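Local coordinates for aminotransferase (Bacillus subtilis, PDB 6L1O), which catalyses pyridoxal-phosphate-dependent amino-group transfer as part of the pathway that makes the dipeptide antibiotic bacilysin, at residues Val123-Tyr128 with Phe358-Lys363; Tyr153-Glu158 with Met171-Pro176; Thr336-Ser341 with Val352-Ile357. All blocks are in the same frame, centred on the assembly; numbering follows the deposited sequence.

Contact 1 of 3, residues Val123-Tyr128 with Phe358-Lys363; sequences VPNPGY and FGSNGK. With PLP (pyridoxal-5'-phosphate), chain E.
Beside the pyridoxal-phosphate pocket of this class I aminotransferase, the end of strand 120-125 is tied by Asn125 to the short 3-10 turn at Ser360-Gly362, while Pro126 and Gly127 meet Phe358. The Asn125 amide works with both of its atoms. Its OD1 accepts from Asn361 N at 3.0 Å, the donor lying 28° from the carbonyl plane, and its ND2 donates to Ser360 OG at 3.0 Å almost within the amide plane. The Asn125 side chain starts with CG anti to the backbone N (chi1 177°). In return Asn361 crosses it at about a right angle and offers ND2 to Asn125 O in a weak bond of 3.2 Å, so the two asparagines are linked by one good bond and one weak one.

Further on, Gly127 N donates to Phe358 O at 2.9 Å. A cis peptide precedes Pro126, whose CB packs on Phe358 CB at 3.7 Å and whose CD lies against Asn361 CB. The Phe358 ring presents its edge, in plane, to Gly127 O. At the next residue the chain delivers Tyr128 to the cofactor: one face of the phenol ring covers the pyridine, with PLP C2 3.6 Å above the plane of that ring, over its centre.

Strand 120-125 runs between strands 168-174 and 141-146 of the large mixed sheet. Asn361 also touches Pro146 at the end of the latter and Tyr148 beyond it, while Phe358 and Tyr128 both rest on Asn178.

Contact 2 of 3, residues Tyr153-Glu158 with Met171-Pro176; sequences YLPDFE and MFLNYP. With PLP (pyridoxal-5'-phosphate), chain E.
Tyr175 meets three consecutive residues of the 153-158 loop, two of them at its hydroxyl and one over its ring. The hydroxyl OH donates to Tyr153 O at 2.7 Å, lying in the carbonyl plane with a C=O...O angle of 145°. Leu154 CD2 sits over one face of the phenol ring, 3.9 Å from its centroid and shifted toward the rim, a CH-pi contact. Pro155 comes tip to tip, its CD reaching Tyr175 OH at 3.5 Å. Tyr175 CG stands anti to the carbonyl carbon (chi1 -56°).

Down the strand the apolar contacts continue. Pro155 CG touches Leu173 CD2 at 4.0 Å. Phe157 and Met171 cross at about a right angle in a Met-aromatic contact: Met171 SD lies 3.5 Å from Phe157 CE1, oblique to the ring, and the bend at chi3 (68°) lays CE near CE1 and CZ of the same ring. An Asx turn at Asp156-Glu158, with Asp156 OD1 accepting from Glu158 N, shapes the backbone around Phe157.

Met171, Leu173 and Tyr175 all direct their side chains toward the loop. Met145 of strand 141-146 and Ala192 of helix 186-199 help enclose this apolar layer, and His205 NE2 accepts from Tyr175 N. Asn174 faces otherwise, its OD1 lying 3.6 Å from PLP C2A; Asn178 N and Asp206 O hold its amide.

Chemically, a single short hydrogen bond across the contact engages the Tyr153 carbonyl and fixes where the phenol tip lies, while the rest of the interface is apolar. Alternate residues of the strand turn to the loop, while Asn174 on the other side reaches the cofactor.

Contact 3 of 3, residues Thr336-Ser341 with Val352-Ile357; sequences TSHQFS and VTPGEI
Glu356 reaches back to Ser337 and His338 in a carboxylate contact at the N-terminal end of helix 337-348, whose N-cap is Thr336, in the smaller part of the fold, where the helix packs beside strand 353-354. Glu356 CB lies 3.6 Å from Ser337 OG. CG stands between the backbone N and the carbonyl carbon (chi1 61°), which wedges it between two helix side chains, with Ser337 OG and His338 ND1 both close by. CD passes next to that same ND1, and at the tip OE1 lies at the edge of the imidazole, in its plane. The other oxygen makes the bonds: OE2 accepts from Ser337 OG at 2.6 Å on its anti lone pair, and from His338 N at 3.0 Å, which approaches from 49° out of the carboxylate plane.

The serine hydroxyl also accepts, from Glu356 N at 3.1 Å, so Ser337 and Glu356 hold each other both ways. A carboxylate at the start of a helix is probably stabilised by the helix dipole and by the N-H it accepts from. Thr336 adds its own weak bond, from Gln339 N to OG1.

Pro354 supplies much of the apolar contact. Its CB lies over one face of the His338 ring, 4.1 Å from the centroid, a CH-pi contact, and is 3.3 Å from Ser341 OG. Ile357 CG2 touches the same imidazole near NE2. At the far end a water joins the backbones, donating to Ser341 O at 2.8 Å and accepting from Val352 N.

From the N terminus, the chain first enters contact 1 at the end of strand 120-125 and returns to it only at 358-363, so this contact closes a loop more than 200 residues long. Contacts 2 and 3 are both nested inside it and follow one another in series: 153-158 closes on 171-176 long before 336-341 meets 352-357, and none of them cross. Contacts 1 and 2 share the large mixed sheet through the neighbouring strands 120-125 and 168-174, and both reach the cofactor. Contact 1 also touches contact 3, Lys363 O lying 3.3 Å from Ser337 CB, thereby joining the cofactor-binding sheet to the smaller helix-and-sheet part.

Contact 1 of 3, residues Val123-Tyr128 with Phe358-Lys363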
loop_
_atom_site.group_PDB
_atom_site.type_symbol
_atom_site.label_atom_id
_atom_site.label_comp_id
_atom_site.label_asym_id
_atom_site.label_seq_id
_atom_site.Cartn_x
_atom_site.Cartn_y
_atom_site.Cartn_z
ATOM N N VAL B 123 -16.026 4.999 -17.578
ATOM C CA VAL B 123 -14.662 5.451 -17.702
ATOM C C VAL B 123 -14.472 6.301 -18.956
ATOM O O VAL B 123 -14.909 5.925 -20.038
ATOM C CB VAL B 123 -13.660 4.260 -17.771
ATOM C CG1 VAL B 123 -12.232 4.734 -17.969
ATOM C CG2 VAL B 123 -13.722 3.428 -16.511
ATOM N N PRO B 124 -13.793 7.455 -18.814
ATOM C CA PRO B 124 -13.551 8.310 -19.996
ATOM C C PRO B 124 -12.593 7.700 -21.003
ATOM O O PRO B 124 -11.642 6.972 -20.668
ATOM C CB PRO B 124 -13.009 9.632 -19.366
ATOM C CG PRO B 124 -12.442 9.207 -18.104
ATOM C CD PRO B 124 -13.306 8.100 -17.581
ATOM N N ASN B 125 -12.840 8.017 -22.281
ATOM C CA ASN B 125 -11.991 7.573 -23.399
ATOM C C ASN B 125 -11.771 8.844 -24.239
ATOM O O ASN B 125 -12.706 9.336 -24.886
ATOM C CB ASN B 125 -12.665 6.430 -24.169
ATOM C CG ASN B 125 -11.896 5.958 -25.365
ATOM O OD1 ASN B 125 -10.800 6.398 -25.659
ATOM N ND2 ASN B 125 -12.492 5.040 -26.105
ATOM N N PRO B 126 -10.558 9.402 -24.210
ATOM C CA PRO B 126 -9.340 8.859 -23.546
ATOM C C PRO B 126 -9.333 9.018 -22.057
ATOM O O PRO B 126 -10.017 9.857 -21.534
ATOM C CB PRO B 126 -8.191 9.642 -24.194
ATOM C CG PRO B 126 -8.802 10.840 -24.754
ATOM C CD PRO B 126 -10.227 10.537 -25.094
ATOM N N GLY B 127 -8.513 8.203 -21.383
ATOM C CA GLY B 127 -8.447 8.236 -19.933
ATOM C C GLY B 127 -7.182 7.528 -19.421
ATOM O O GLY B 127 -6.617 6.647 -20.064
ATOM N N TYR B 128 -6.773 7.934 -18.243
ATOM C CA TYR B 128 -5.685 7.277 -17.516
ATOM C C TYR B 128 -5.873 5.733 -17.506
ATOM O O TYR B 128 -6.836 5.234 -16.922
ATOM C CB TYR B 128 -5.702 7.805 -16.127
ATOM C CG TYR B 128 -4.542 7.536 -15.251
ATOM C CD1 TYR B 128 -3.239 7.843 -15.673
ATOM C CD2 TYR B 128 -4.725 7.083 -13.943
ATOM C CE1 TYR B 128 -2.155 7.633 -14.852
ATOM C CE2 TYR B 128 -3.633 6.902 -13.083
ATOM C CZ TYR B 128 -2.373 7.208 -13.536
ATOM O OH TYR B 128 -1.290 7.029 -12.726
ATOM N N PHE B 358 -4.330 5.398 -24.004
ATOM C CA PHE B 358 -5.429 5.983 -23.227
ATOM C C PHE B 358 -6.824 5.564 -23.720
ATOM O O PHE B 358 -7.820 5.986 -23.154
ATOM C CB PHE B 358 -5.293 7.502 -23.251
ATOM C CG PHE B 358 -3.951 7.990 -22.784
ATOM C CD1 PHE B 358 -3.681 8.098 -21.438
ATOM C CD2 PHE B 358 -2.954 8.306 -23.701
ATOM C CE1 PHE B 358 -2.431 8.494 -21.007
ATOM C CE2 PHE B 358 -1.711 8.715 -23.282
ATOM C CZ PHE B 358 -1.453 8.783 -21.924
ATOM N N GLY B 359 -6.882 4.783 -24.796
ATOM C CA GLY B 359 -8.162 4.286 -25.329
ATOM C C GLY B 359 -8.266 4.606 -26.806
ATOM O O GLY B 359 -7.475 5.360 -27.377
ATOM N N SER B 360 -9.288 4.052 -27.437
ATOM C CA SER B 360 -9.450 4.179 -28.904
ATOM C C SER B 360 -9.581 5.627 -29.387
ATOM O O SER B 360 -9.182 5.960 -30.499
ATOM C CB SER B 360 -10.674 3.357 -29.349
ATOM O OG SER B 360 -11.812 3.837 -28.725
ATOM N N ASN B 361 -10.131 6.504 -28.559
ATOM C CA ASN B 361 -10.249 7.900 -28.942
ATOM C C ASN B 361 -8.966 8.692 -28.936
ATOM O O ASN B 361 -8.985 9.851 -29.312
ATOM C CB ASN B 361 -11.274 8.636 -28.095
ATOM C CG ASN B 361 -12.645 8.376 -28.573
ATOM O OD1 ASN B 361 -12.920 8.586 -29.745
ATOM N ND2 ASN B 361 -13.544 7.905 -27.672
ATOM N N GLY B 362 -7.869 8.054 -28.547
ATOM C CA GLY B 362 -6.546 8.618 -28.652
ATOM C C GLY B 362 -5.707 8.180 -29.828
ATOM O O GLY B 362 -4.547 8.549 -29.924
ATOM N N LYS B 363 -6.279 7.397 -30.752
ATOM C CA LYS B 363 -5.499 6.756 -31.810
ATOM C C LYS B 363 -4.776 7.695 -32.794
ATOM O O LYS B 363 -3.822 7.275 -33.408
ATOM C CB LYS B 363 -6.394 5.800 -32.661
HETATM N N1 PLP E . -4.171 10.277 -11.794
HETATM C C2 PLP E . -3.641 10.651 -12.973
HETATM C C2A PLP E . -4.496 10.840 -14.191
HETATM C C3 PLP E . -2.209 10.769 -13.122
HETATM O O3 PLP E . -1.601 11.090 -14.270
HETATM C C4 PLP E . -1.446 10.590 -11.939
HETATM C C4A PLP E . 0.019 10.360 -12.208
HETATM C C5 PLP E . -2.092 10.201 -10.693
HETATM C C6 PLP E . -3.475 10.096 -10.680
HETATM C C5A PLP E . -1.347 10.069 -9.398
HETATM O O4P PLP E . -0.423 9.073 -9.327
HETATM P P PLP E . 0.255 8.702 -7.886
HETATM O O1P PLP E . 0.026 7.241 -7.735
HETATM O O2P PLP E . -0.303 9.567 -6.776
HETATM O O3P PLP E . 1.708 9.036 -8.080
#

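Contact 2 of 3, residues Tyr153-Glu158 with Met171-Pro176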
loop_
_atom_site.group_PDB
_atom_site.type_symbol
_atom_site.label_atom_id
_atom_site.label_comp_id
_atom_site.label_asym_id
_atom_site.label_seq_id
_atom_site.Cartn_x
_atom_site.Cartn_y
_atom_site.Cartn_z
ATOM N N TYR B 153 -13.527 17.970 -24.521
ATOM C CA TYR B 153 -13.092 16.767 -23.880
ATOM C C TYR B 153 -13.797 16.538 -22.565
ATOM O O TYR B 153 -13.272 15.895 -21.675
ATOM C CB TYR B 153 -11.562 16.779 -23.742
ATOM C CG TYR B 153 -10.820 16.730 -25.037
ATOM C CD1 TYR B 153 -10.780 15.577 -25.800
ATOM C CD2 TYR B 153 -10.025 17.790 -25.430
ATOM C CE1 TYR B 153 -10.013 15.501 -26.958
ATOM C CE2 TYR B 153 -9.279 17.728 -26.588
ATOM C CZ TYR B 153 -9.284 16.580 -27.344
ATOM O OH TYR B 153 -8.513 16.542 -28.481
ATOM N N LEU B 154 -15.032 17.063 -22.451
ATOM C CA LEU B 154 -15.925 16.740 -21.363
ATOM C C LEU B 154 -16.986 15.699 -21.845
ATOM O O LEU B 154 -17.453 15.775 -22.973
ATOM C CB LEU B 154 -16.617 18.003 -20.920
ATOM C CG LEU B 154 -15.744 19.165 -20.399
ATOM C CD1 LEU B 154 -16.644 20.377 -20.103
ATOM C CD2 LEU B 154 -14.992 18.716 -19.149
ATOM N N PRO B 155 -17.349 14.732 -20.996
ATOM C CA PRO B 155 -18.269 13.687 -21.445
ATOM C C PRO B 155 -19.693 14.294 -21.572
ATOM O O PRO B 155 -20.022 15.247 -20.867
ATOM C CB PRO B 155 -18.236 12.689 -20.292
ATOM C CG PRO B 155 -17.996 13.537 -19.087
ATOM C CD PRO B 155 -17.023 14.580 -19.571
ATOM N N ASP B 156 -20.469 13.768 -22.513
ATOM C CA ASP B 156 -21.895 14.073 -22.631
ATOM C C ASP B 156 -22.668 12.942 -21.936
ATOM O O ASP B 156 -22.797 11.834 -22.473
ATOM C CB ASP B 156 -22.292 14.181 -24.107
ATOM C CG ASP B 156 -23.739 14.645 -24.296
ATOM O OD1 ASP B 156 -24.552 14.597 -23.330
ATOM O OD2 ASP B 156 -24.048 15.043 -25.447
ATOM N N PHE B 157 -23.206 13.237 -20.771
ATOM C CA PHE B 157 -23.816 12.198 -19.906
ATOM C C PHE B 157 -25.141 11.663 -20.471
ATOM O O PHE B 157 -25.537 10.527 -20.176
ATOM C CB PHE B 157 -24.044 12.735 -18.506
ATOM C CG PHE B 157 -22.769 13.124 -17.784
ATOM C CD1 PHE B 157 -21.789 12.170 -17.530
ATOM C CD2 PHE B 157 -22.563 14.408 -17.369
ATOM C CE1 PHE B 157 -20.611 12.504 -16.877
ATOM C CE2 PHE B 157 -21.379 14.776 -16.709
ATOM C CZ PHE B 157 -20.420 13.810 -16.445
ATOM N N GLU B 158 -25.794 12.473 -21.301
ATOM C CA GLU B 158 -27.021 12.070 -21.981
ATOM C C GLU B 158 -26.769 11.143 -23.165
ATOM O O GLU B 158 -27.698 10.499 -23.639
ATOM C CB GLU B 158 -27.778 13.317 -22.437
ATOM C CG GLU B 158 -28.305 14.149 -21.285
ATOM C CD GLU B 158 -29.378 13.414 -20.472
ATOM O OE1 GLU B 158 -30.149 12.622 -21.064
ATOM O OE2 GLU B 158 -29.464 13.629 -19.238
ATOM N N MET B 171 -18.307 6.088 -11.529
ATOM C CA MET B 171 -17.775 6.829 -12.613
ATOM C C MET B 171 -16.439 7.517 -12.228
ATOM O O MET B 171 -16.350 8.095 -11.187
ATOM C CB MET B 171 -18.785 7.916 -13.001
ATOM C CG MET B 171 -18.241 8.870 -14.099
ATOM S SD MET B 171 -19.427 10.097 -14.653
ATOM C CE MET B 171 -19.662 11.144 -13.309
ATOM N N PHE B 172 -15.490 7.506 -13.143
ATOM C CA PHE B 172 -14.254 8.323 -13.053
ATOM C C PHE B 172 -14.299 9.567 -13.901
ATOM O O PHE B 172 -14.691 9.525 -15.077
ATOM C CB PHE B 172 -13.038 7.487 -13.501
ATOM C CG PHE B 172 -12.637 6.429 -12.519
ATOM C CD1 PHE B 172 -12.215 6.778 -11.246
ATOM C CD2 PHE B 172 -12.626 5.104 -12.891
ATOM C CE1 PHE B 172 -11.846 5.791 -10.316
ATOM C CE2 PHE B 172 -12.224 4.119 -11.997
ATOM C CZ PHE B 172 -11.822 4.464 -10.726
ATOM N N LEU B 173 -13.848 10.687 -13.340
ATOM C CA LEU B 173 -13.582 11.858 -14.098
ATOM C C LEU B 173 -12.188 12.402 -13.681
ATOM O O LEU B 173 -11.775 12.209 -12.561
ATOM C CB LEU B 173 -14.672 12.908 -13.827
ATOM C CG LEU B 173 -16.113 12.527 -14.179
ATOM C CD1 LEU B 173 -17.060 13.565 -13.575
ATOM C CD2 LEU B 173 -16.269 12.418 -15.661
ATOM N N ASN B 174 -11.518 13.105 -14.574
ATOM C CA ASN B 174 -10.178 13.584 -14.346
ATOM C C ASN B 174 -9.934 14.946 -14.991
ATOM O O ASN B 174 -9.658 15.011 -16.184
ATOM C CB ASN B 174 -9.210 12.536 -14.892
ATOM C CG ASN B 174 -7.777 12.961 -14.873
ATOM O OD1 ASN B 174 -7.061 12.742 -15.821
ATOM N ND2 ASN B 174 -7.346 13.584 -13.793
ATOM N N TYR B 175 -10.026 16.017 -14.224
ATOM C CA TYR B 175 -9.742 17.393 -14.715
ATOM C C TYR B 175 -8.966 18.203 -13.694
ATOM O O TYR B 175 -9.314 18.214 -12.522
ATOM C CB TYR B 175 -11.022 18.131 -15.191
ATOM C CG TYR B 175 -11.751 17.337 -16.281
ATOM C CD1 TYR B 175 -11.391 17.457 -17.610
ATOM C CD2 TYR B 175 -12.716 16.408 -15.957
ATOM C CE1 TYR B 175 -11.990 16.714 -18.560
ATOM C CE2 TYR B 175 -13.316 15.637 -16.928
ATOM C CZ TYR B 175 -12.948 15.781 -18.222
ATOM O OH TYR B 175 -13.532 14.991 -19.195
ATOM N N PRO B 176 -7.903 18.896 -14.122
ATOM C CA PRO B 176 -7.275 18.962 -15.456
ATOM C C PRO B 176 -6.884 17.628 -15.941
ATOM O O PRO B 176 -6.441 16.807 -15.149
ATOM C CB PRO B 176 -6.056 19.897 -15.229
ATOM C CG PRO B 176 -6.422 20.670 -14.039
ATOM C CD PRO B 176 -7.128 19.678 -13.151
HETATM N N1 PLP E . -4.171 10.277 -11.794
HETATM C C2 PLP E . -3.641 10.651 -12.973
HETATM C C2A PLP E . -4.496 10.840 -14.191
HETATM C C3 PLP E . -2.209 10.769 -13.122
HETATM O O3 PLP E . -1.601 11.090 -14.270
HETATM C C4 PLP E . -1.446 10.590 -11.939
HETATM C C4A PLP E . 0.019 10.360 -12.208
HETATM C C5 PLP E . -2.092 10.201 -10.693
HETATM C C6 PLP E . -3.475 10.096 -10.680
HETATM C C5A PLP E . -1.347 10.069 -9.398
HETATM O O4P PLP E . -0.423 9.073 -9.327
HETATM P P PLP E . 0.255 8.702 -7.886
HETATM O O1P PLP E . 0.026 7.241 -7.735
HETATM O O2P PLP E . -0.303 9.567 -6.776
HETATM O O3P PLP E . 1.708 9.036 -8.080
#

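Contact 3 of 3, residues Thr336-Ser341 with Val352-Ile357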
loop_
_atom_site.group_PDB
_atom_site.type_symbol
_atom_site.label_atom_id
_atom_site.label_comp_id
_atom_site.label_asym_id
_atom_site.label_seq_id
_atom_site.Cartn_x
_atom_site.Cartn_y
_atom_site.Cartn_z
ATOM N N THR B 336 -1.996 5.137 -37.197
ATOM C CA THR B 336 -2.208 5.114 -35.761
ATOM C C THR B 336 -1.064 5.704 -34.960
ATOM O O THR B 336 0.032 5.815 -35.445
ATOM C CB THR B 336 -2.425 3.716 -35.200
ATOM O OG1 THR B 336 -1.180 3.009 -35.217
ATOM C CG2 THR B 336 -3.538 2.972 -35.961
ATOM N N SER B 337 -1.347 5.979 -33.686
ATOM C CA SER B 337 -0.387 6.597 -32.790
ATOM C C SER B 337 0.753 5.687 -32.475
ATOM O O SER B 337 1.886 6.161 -32.335
ATOM C CB SER B 337 -1.111 7.084 -31.518
ATOM O OG SER B 337 -1.661 5.969 -30.802
ATOM N N HIS B 338 0.493 4.381 -32.352
ATOM C CA HIS B 338 1.551 3.408 -32.029
ATOM C C HIS B 338 2.573 3.346 -33.162
ATOM O O HIS B 338 3.742 3.183 -32.905
ATOM C CB HIS B 338 1.015 1.996 -31.736
ATOM C CG HIS B 338 0.824 1.691 -30.277
ATOM N ND1 HIS B 338 -0.421 1.429 -29.724
ATOM C CD2 HIS B 338 1.709 1.605 -29.251
ATOM C CE1 HIS B 338 -0.291 1.184 -28.425
ATOM N NE2 HIS B 338 0.989 1.306 -28.108
ATOM N N GLN B 339 2.101 3.499 -34.396
ATOM C CA GLN B 339 2.954 3.485 -35.592
ATOM C C GLN B 339 3.869 4.773 -35.619
ATOM O O GLN B 339 5.083 4.719 -35.912
ATOM C CB GLN B 339 2.027 3.439 -36.806
ATOM C CG GLN B 339 2.681 3.424 -38.140
ATOM C CD GLN B 339 1.648 3.349 -39.250
ATOM O OE1 GLN B 339 0.481 2.938 -39.013
ATOM N NE2 GLN B 339 2.065 3.728 -40.486
ATOM N N PHE B 340 3.260 5.909 -35.331
ATOM C CA PHE B 340 4.005 7.191 -35.249
ATOM C C PHE B 340 5.013 7.220 -34.087
ATOM O O PHE B 340 6.181 7.580 -34.308
ATOM C CB PHE B 340 3.047 8.344 -35.115
ATOM C CG PHE B 340 3.719 9.691 -35.040
ATOM C CD1 PHE B 340 4.535 10.127 -36.074
ATOM C CD2 PHE B 340 3.512 10.513 -33.958
ATOM C CE1 PHE B 340 5.149 11.363 -35.998
ATOM C CE2 PHE B 340 4.101 11.753 -33.874
ATOM C CZ PHE B 340 4.925 12.177 -34.904
ATOM N N SER B 341 4.589 6.806 -32.895
ATOM C CA SER B 341 5.499 6.764 -31.726
ATOM C C SER B 341 6.611 5.768 -31.949
ATOM O O SER B 341 7.756 6.006 -31.618
ATOM C CB SER B 341 4.771 6.547 -30.408
ATOM O OG SER B 341 4.095 5.292 -30.319
ATOM N N VAL B 352 7.597 9.539 -27.157
ATOM C CA VAL B 352 6.278 10.144 -26.834
ATOM C C VAL B 352 5.280 9.014 -26.469
ATOM O O VAL B 352 5.514 7.861 -26.825
ATOM C CB VAL B 352 5.718 11.009 -27.956
ATOM C CG1 VAL B 352 6.683 12.146 -28.264
ATOM C CG2 VAL B 352 5.461 10.180 -29.206
ATOM N N THR B 353 4.197 9.336 -25.782
ATOM C CA THR B 353 3.239 8.308 -25.416
ATOM C C THR B 353 2.188 8.206 -26.517
ATOM O O THR B 353 1.528 9.189 -26.804
ATOM C CB THR B 353 2.526 8.612 -24.104
ATOM O OG1 THR B 353 3.440 9.119 -23.149
ATOM C CG2 THR B 353 1.851 7.324 -23.548
ATOM N N PRO B 354 1.992 7.013 -27.081
ATOM C CA PRO B 354 0.960 6.921 -28.116
ATOM C C PRO B 354 -0.399 7.066 -27.503
ATOM O O PRO B 354 -0.660 6.520 -26.432
ATOM C CB PRO B 354 1.198 5.515 -28.740
ATOM C CG PRO B 354 1.923 4.749 -27.699
ATOM C CD PRO B 354 2.660 5.717 -26.830
ATOM N N GLY B 355 -1.249 7.867 -28.143
ATOM C CA GLY B 355 -2.517 8.231 -27.589
ATOM C C GLY B 355 -3.431 7.047 -27.344
ATOM O O GLY B 355 -4.276 7.078 -26.491
ATOM N N GLU B 356 -3.248 5.997 -28.099
ATOM C CA GLU B 356 -4.127 4.834 -27.939
ATOM C C GLU B 356 -3.900 4.046 -26.676
ATOM O O GLU B 356 -4.750 3.272 -26.272
ATOM C CB GLU B 356 -4.125 3.953 -29.173
ATOM C CG GLU B 356 -2.819 3.365 -29.565
ATOM C CD GLU B 356 -2.872 2.939 -31.049
ATOM O OE1 GLU B 356 -3.416 1.836 -31.328
ATOM O OE2 GLU B 356 -2.423 3.714 -31.928
ATOM N N ILE B 357 -2.820 4.309 -25.943
ATOM C CA ILE B 357 -2.752 3.663 -24.670
ATOM C C ILE B 357 -3.796 4.217 -23.696
ATOM O O ILE B 357 -4.146 3.558 -22.702
ATOM C CB ILE B 357 -1.352 3.654 -24.026
ATOM C CG1 ILE B 357 -1.001 4.965 -23.457
ATOM C CG2 ILE B 357 -0.298 3.146 -24.990
ATOM C CD1 ILE B 357 -0.988 4.957 -21.979
HETATM O O HOH W 1 8.374 7.657 -29.379
#